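Local atomic coordinates of D-hydantoinase (Ralstonia pickettii, PDB entry 1NFG), a protein that probably hydrolyses the cyclic amide bond of D-hydantoin derivatives stereospecifically, using two zinc ions bound in each subunit. Residues A[73-85]-A[107-121]. Numbering follows the deposited sequence.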
loop_
_atom_site.group_PDB
_atom_site.type_symbol
_atom_site.label_atom_id
_atom_site.label_comp_id
_atom_site.label_asym_id
_atom_site.label_seq_id
_atom_site.Cartn_x
_atom_site.Cartn_y
_atom_site.Cartn_z
ATOM N N PHE A 73 -10.720 -15.079 40.418
ATOM C CA PHE A 73 -10.677 -16.228 39.535
ATOM C C PHE A 73 -11.990 -17.015 39.625
ATOM O O PHE A 73 -12.424 -17.629 38.653
ATOM C CB PHE A 73 -9.500 -17.113 39.913
ATOM C CG PHE A 73 -8.629 -17.480 38.758
ATOM C CD1 PHE A 73 -9.021 -18.466 37.859
ATOM C CD2 PHE A 73 -7.408 -16.845 38.568
ATOM C CE1 PHE A 73 -8.201 -18.818 36.783
ATOM C CE2 PHE A 73 -6.582 -17.185 37.502
ATOM C CZ PHE A 73 -6.975 -18.173 36.608
ATOM N N ALA A 74 -12.627 -16.976 40.793
ATOM C CA ALA A 74 -13.878 -17.692 41.014
ATOM C C ALA A 74 -15.096 -16.997 40.412
ATOM O O ALA A 74 -15.888 -17.628 39.718
ATOM C CB ALA A 74 -14.092 -17.904 42.497
ATOM N N THR A 75 -15.257 -15.707 40.687
ATOM C CA THR A 75 -16.396 -14.960 40.162
ATOM C C THR A 75 -16.373 -14.837 38.644
ATOM O O THR A 75 -17.420 -14.831 38.000
ATOM C CB THR A 75 -16.456 -13.531 40.738
ATOM O OG1 THR A 75 -15.194 -12.880 40.535
ATOM C CG2 THR A 75 -16.787 -13.561 42.210
ATOM N N ALA A 76 -15.180 -14.732 38.069
ATOM C CA ALA A 76 -15.062 -14.593 36.622
ATOM C C ALA A 76 -15.365 -15.894 35.887
ATOM O O ALA A 76 -16.189 -15.908 34.969
ATOM C CB ALA A 76 -13.664 -14.089 36.251
ATOM N N THR A 77 -14.701 -16.981 36.287
ATOM C CA THR A 77 -14.912 -18.278 35.645
ATOM C C THR A 77 -16.371 -18.709 35.700
ATOM O O THR A 77 -16.848 -19.398 34.805
ATOM C CB THR A 77 -14.050 -19.385 36.279
ATOM O OG1 THR A 77 -14.225 -19.375 37.700
ATOM C CG2 THR A 77 -12.581 -19.180 35.933
ATOM N N VAL A 78 -17.087 -18.309 36.742
ATOM C CA VAL A 78 -18.491 -18.673 36.824
ATOM C C VAL A 78 -19.241 -17.919 35.734
ATOM O O VAL A 78 -20.092 -18.491 35.048
ATOM C CB VAL A 78 -19.098 -18.337 38.217
ATOM C CG1 VAL A 78 -20.629 -18.431 38.178
ATOM C CG2 VAL A 78 -18.555 -19.311 39.254
ATOM N N ALA A 79 -18.919 -16.637 35.573
ATOM C CA ALA A 79 -19.557 -15.815 34.550
ATOM C C ALA A 79 -19.196 -16.382 33.175
ATOM O O ALA A 79 -20.037 -16.467 32.278
ATOM C CB ALA A 79 -19.088 -14.374 34.666
ATOM N N ALA A 80 -17.941 -16.786 33.025
ATOM C CA ALA A 80 -17.481 -17.352 31.770
ATOM C C ALA A 80 -18.356 -18.548 31.389
ATOM O O ALA A 80 -18.830 -18.646 30.255
ATOM C CB ALA A 80 -16.024 -17.783 31.894
ATOM N N ALA A 81 -18.573 -19.448 32.342
ATOM C CA ALA A 81 -19.379 -20.639 32.100
ATOM C C ALA A 81 -20.790 -20.270 31.678
ATOM O O ALA A 81 -21.325 -20.822 30.718
ATOM C CB ALA A 81 -19.423 -21.502 33.351
ATOM N N CYS A 82 -21.393 -19.336 32.401
ATOM C CA CYS A 82 -22.744 -18.909 32.088
ATOM C C CYS A 82 -22.798 -18.254 30.717
ATOM O O CYS A 82 -23.876 -18.084 30.146
ATOM C CB CYS A 82 -23.251 -17.933 33.151
ATOM S SG CYS A 82 -23.567 -18.700 34.761
ATOM N N GLY A 83 -21.630 -17.888 30.195
ATOM C CA GLY A 83 -21.565 -17.250 28.896
ATOM C C GLY A 83 -21.185 -18.209 27.786
ATOM O O GLY A 83 -21.011 -17.802 26.633
ATOM N N GLY A 84 -21.037 -19.482 28.131
ATOM C CA GLY A 84 -20.695 -20.480 27.137
ATOM C C GLY A 84 -19.215 -20.710 26.938
ATOM O O GLY A 84 -18.822 -21.407 26.001
ATOM N N THR A 85 -18.384 -20.135 27.805
ATOM C CA THR A 85 -16.936 -20.305 27.681
ATOM C C THR A 85 -16.433 -21.291 28.725
ATOM O O THR A 85 -16.609 -21.077 29.926
ATOM C CB THR A 85 -16.208 -18.951 27.832
ATOM O OG1 THR A 85 -16.543 -18.109 26.719
ATOM C CG2 THR A 85 -14.699 -19.146 27.871
ATOM N N TRP A 107 -0.314 -17.408 40.918
ATOM C CA TRP A 107 -1.498 -17.639 40.106
ATOM C C TRP A 107 -2.174 -18.933 40.537
ATOM O O TRP A 107 -3.392 -18.958 40.747
ATOM C CB TRP A 107 -1.141 -17.647 38.607
ATOM C CG TRP A 107 -1.812 -16.513 37.883
ATOM C CD1 TRP A 107 -2.866 -16.600 37.021
ATOM C CD2 TRP A 107 -1.600 -15.112 38.110
ATOM N NE1 TRP A 107 -3.336 -15.347 36.709
ATOM C CE2 TRP A 107 -2.579 -14.414 37.366
ATOM C CE3 TRP A 107 -0.685 -14.379 38.879
ATOM C CZ2 TRP A 107 -2.671 -13.018 37.371
ATOM C CZ3 TRP A 107 -0.779 -12.988 38.884
ATOM C CH2 TRP A 107 -1.767 -12.326 38.134
ATOM N N ASP A 108 -1.392 -19.999 40.688
ATOM C CA ASP A 108 -1.954 -21.265 41.139
ATOM C C ASP A 108 -2.744 -21.028 42.430
ATOM O O ASP A 108 -3.819 -21.598 42.630
ATOM C CB ASP A 108 -0.856 -22.291 41.396
ATOM C CG ASP A 108 -0.214 -22.788 40.118
ATOM O OD1 ASP A 108 -0.944 -22.959 39.110
ATOM O OD2 ASP A 108 1.018 -23.028 40.123
ATOM N N GLY A 109 -2.218 -20.175 43.301
ATOM C CA GLY A 109 -2.916 -19.896 44.536
ATOM C C GLY A 109 -4.296 -19.343 44.262
ATOM O O GLY A 109 -5.265 -19.696 44.932
ATOM N N MET A 110 -4.395 -18.474 43.263
ATOM C CA MET A 110 -5.674 -17.867 42.915
ATOM C C MET A 110 -6.624 -18.793 42.154
ATOM O O MET A 110 -7.835 -18.767 42.378
ATOM C CB MET A 110 -5.440 -16.614 42.078
ATOM C CG MET A 110 -4.721 -15.493 42.800
ATOM S SD MET A 110 -4.295 -14.146 41.660
ATOM C CE MET A 110 -2.712 -14.714 41.158
ATOM N N ALA A 111 -6.078 -19.605 41.254
ATOM C CA ALA A 111 -6.899 -20.500 40.445
ATOM C C ALA A 111 -7.226 -21.840 41.103
ATOM O O ALA A 111 -8.398 -22.232 41.179
ATOM C CB ALA A 111 -6.221 -20.738 39.100
ATOM N N GLY A 112 -6.187 -22.538 41.561
ATOM C CA GLY A 112 -6.361 -23.832 42.200
ATOM C C GLY A 112 -7.591 -23.980 43.081
ATOM O O GLY A 112 -7.788 -23.226 44.045
ATOM N N GLY A 113 -8.425 -24.958 42.738
ATOM C CA GLY A 113 -9.636 -25.224 43.491
ATOM C C GLY A 113 -10.647 -24.099 43.517
ATOM O O GLY A 113 -11.561 -24.124 44.340
ATOM N N LYS A 114 -10.518 -23.121 42.621
ATOM C CA LYS A 114 -11.459 -22.001 42.618
ATOM C C LYS A 114 -12.056 -21.659 41.257
ATOM O O LYS A 114 -13.006 -20.873 41.180
ATOM C CB LYS A 114 -10.785 -20.760 43.205
ATOM C CG LYS A 114 -10.016 -21.038 44.484
ATOM C CD LYS A 114 -9.380 -19.778 45.028
ATOM C CE LYS A 114 -8.353 -20.086 46.107
ATOM N NZ LYS A 114 -7.837 -18.827 46.708
ATOM N N SER A 115 -11.508 -22.247 40.193
ATOM C CA SER A 115 -11.986 -22.008 38.826
ATOM C C SER A 115 -13.164 -22.884 38.440
ATOM O O SER A 115 -13.072 -24.113 38.498
ATOM C CB SER A 115 -10.876 -22.273 37.813
ATOM O OG SER A 115 -9.802 -21.380 37.991
ATOM N N ALA A 116 -14.260 -22.256 38.023
ATOM C CA ALA A 116 -15.441 -23.002 37.603
ATOM C C ALA A 116 -15.152 -23.753 36.302
ATOM O O ALA A 116 -15.763 -24.789 36.035
ATOM C CB ALA A 116 -16.616 -22.059 37.407
ATOM N N ILE A 117 -14.214 -23.230 35.508
ATOM C CA ILE A 117 -13.848 -23.828 34.223
ATOM C C ILE A 117 -12.338 -24.008 34.117
ATOM O O ILE A 117 -11.585 -23.491 34.941
ATOM C CB ILE A 117 -14.308 -22.943 33.041
ATOM C CG1 ILE A 117 -13.502 -21.634 33.043
ATOM C CG2 ILE A 117 -15.806 -22.657 33.154
ATOM C CD1 ILE A 117 -13.874 -20.631 31.960
ATOM N N ASP A 118 -11.905 -24.737 33.090
ATOM C CA ASP A 118 -10.487 -24.999 32.864
ATOM C C ASP A 118 -9.731 -23.728 32.487
ATOM O O ASP A 118 -10.320 -22.770 31.979
ATOM C CB ASP A 118 -10.329 -26.087 31.796
ATOM C CG ASP A 118 -10.684 -27.478 32.328
ATOM O OD1 ASP A 118 -11.323 -27.549 33.399
ATOM O OD2 ASP A 118 -10.333 -28.495 31.687
ATOM N N TYR A 119 -8.425 -23.718 32.745
ATOM C CA TYR A 119 -7.614 -22.535 32.478
ATOM C C TYR A 119 -6.140 -22.832 32.229
ATOM O O TYR A 119 -5.598 -23.821 32.727
ATOM C CB TYR A 119 -7.730 -21.574 33.662
ATOM C CG TYR A 119 -7.273 -22.198 34.962
ATOM C CD1 TYR A 119 -5.918 -22.269 35.289
ATOM C CD2 TYR A 119 -8.190 -22.807 35.822
ATOM C CE1 TYR A 119 -5.484 -22.942 36.435
ATOM C CE2 TYR A 119 -7.767 -23.483 36.971
ATOM C CZ TYR A 119 -6.415 -23.549 37.267
ATOM O OH TYR A 119 -5.998 -24.237 38.384
ATOM N N GLY A 120 -5.510 -21.957 31.447
ATOM C CA GLY A 120 -4.095 -22.070 31.135
ATOM C C GLY A 120 -3.498 -20.714 31.474
ATOM O O GLY A 120 -4.244 -19.815 31.875
ATOM N N TYR A 121 -2.185 -20.544 31.334
ATOM C CA TYR A 121 -1.577 -19.247 31.650
ATOM C C TYR A 121 -0.695 -18.690 30.550
ATOM O O TYR A 121 -0.036 -19.434 29.828
ATOM C CB TYR A 121 -0.661 -19.303 32.886
ATOM C CG TYR A 121 -1.233 -19.789 34.202
ATOM C CD1 TYR A 121 -2.542 -19.493 34.588
ATOM C CD2 TYR A 121 -0.425 -20.503 35.093
ATOM C CE1 TYR A 121 -3.030 -19.903 35.833
ATOM C CE2 TYR A 121 -0.900 -20.914 36.336
ATOM C CZ TYR A 121 -2.199 -20.616 36.700
ATOM O OH TYR A 121 -2.669 -21.051 37.920
#
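F73, at the start of helix 73-82, packs its ring against the last turn of helix 100-111 and against Y119 of strand 118-124, and A111 sits squarely over one face: its CB lies 3.6 Å from the F73 ring centroid, only 12° off the normal, a CH-pi contact that a small methyl suits. The same phenyl turns its edge to the face of Y119, the planes at 71°, while W107 CD1 meets its rim 3.8 Å from F73 CE2. W107 NE1 is hydrogen-bonded to D90. The W107 side chain lies near the metal centre, about 7 Å from the side chain of the zinc ligand H59.

One turn on, T77 bonds to both segments. Its OG1 lies between the backbone N and the carbonyl carbon; from there T77 OG1 gives its proton to F73 O, 2.7 Å away in the carbonyl plane. T77 OG1 also takes the N-H of A116 N at 2.9 Å, almost straight at 172°. I117 then lays CD1 against A80 CB (3.6 Å) and CG2 against A81, whose small methyls let the branched chain approach the helix closely.

Within the amidohydrolase barrel, a largely apolar, buried interface thus joins a helix to the next helix-strand connection, and one threonine hydroxyl, used as both donor and acceptor, satisfies a loop amide there.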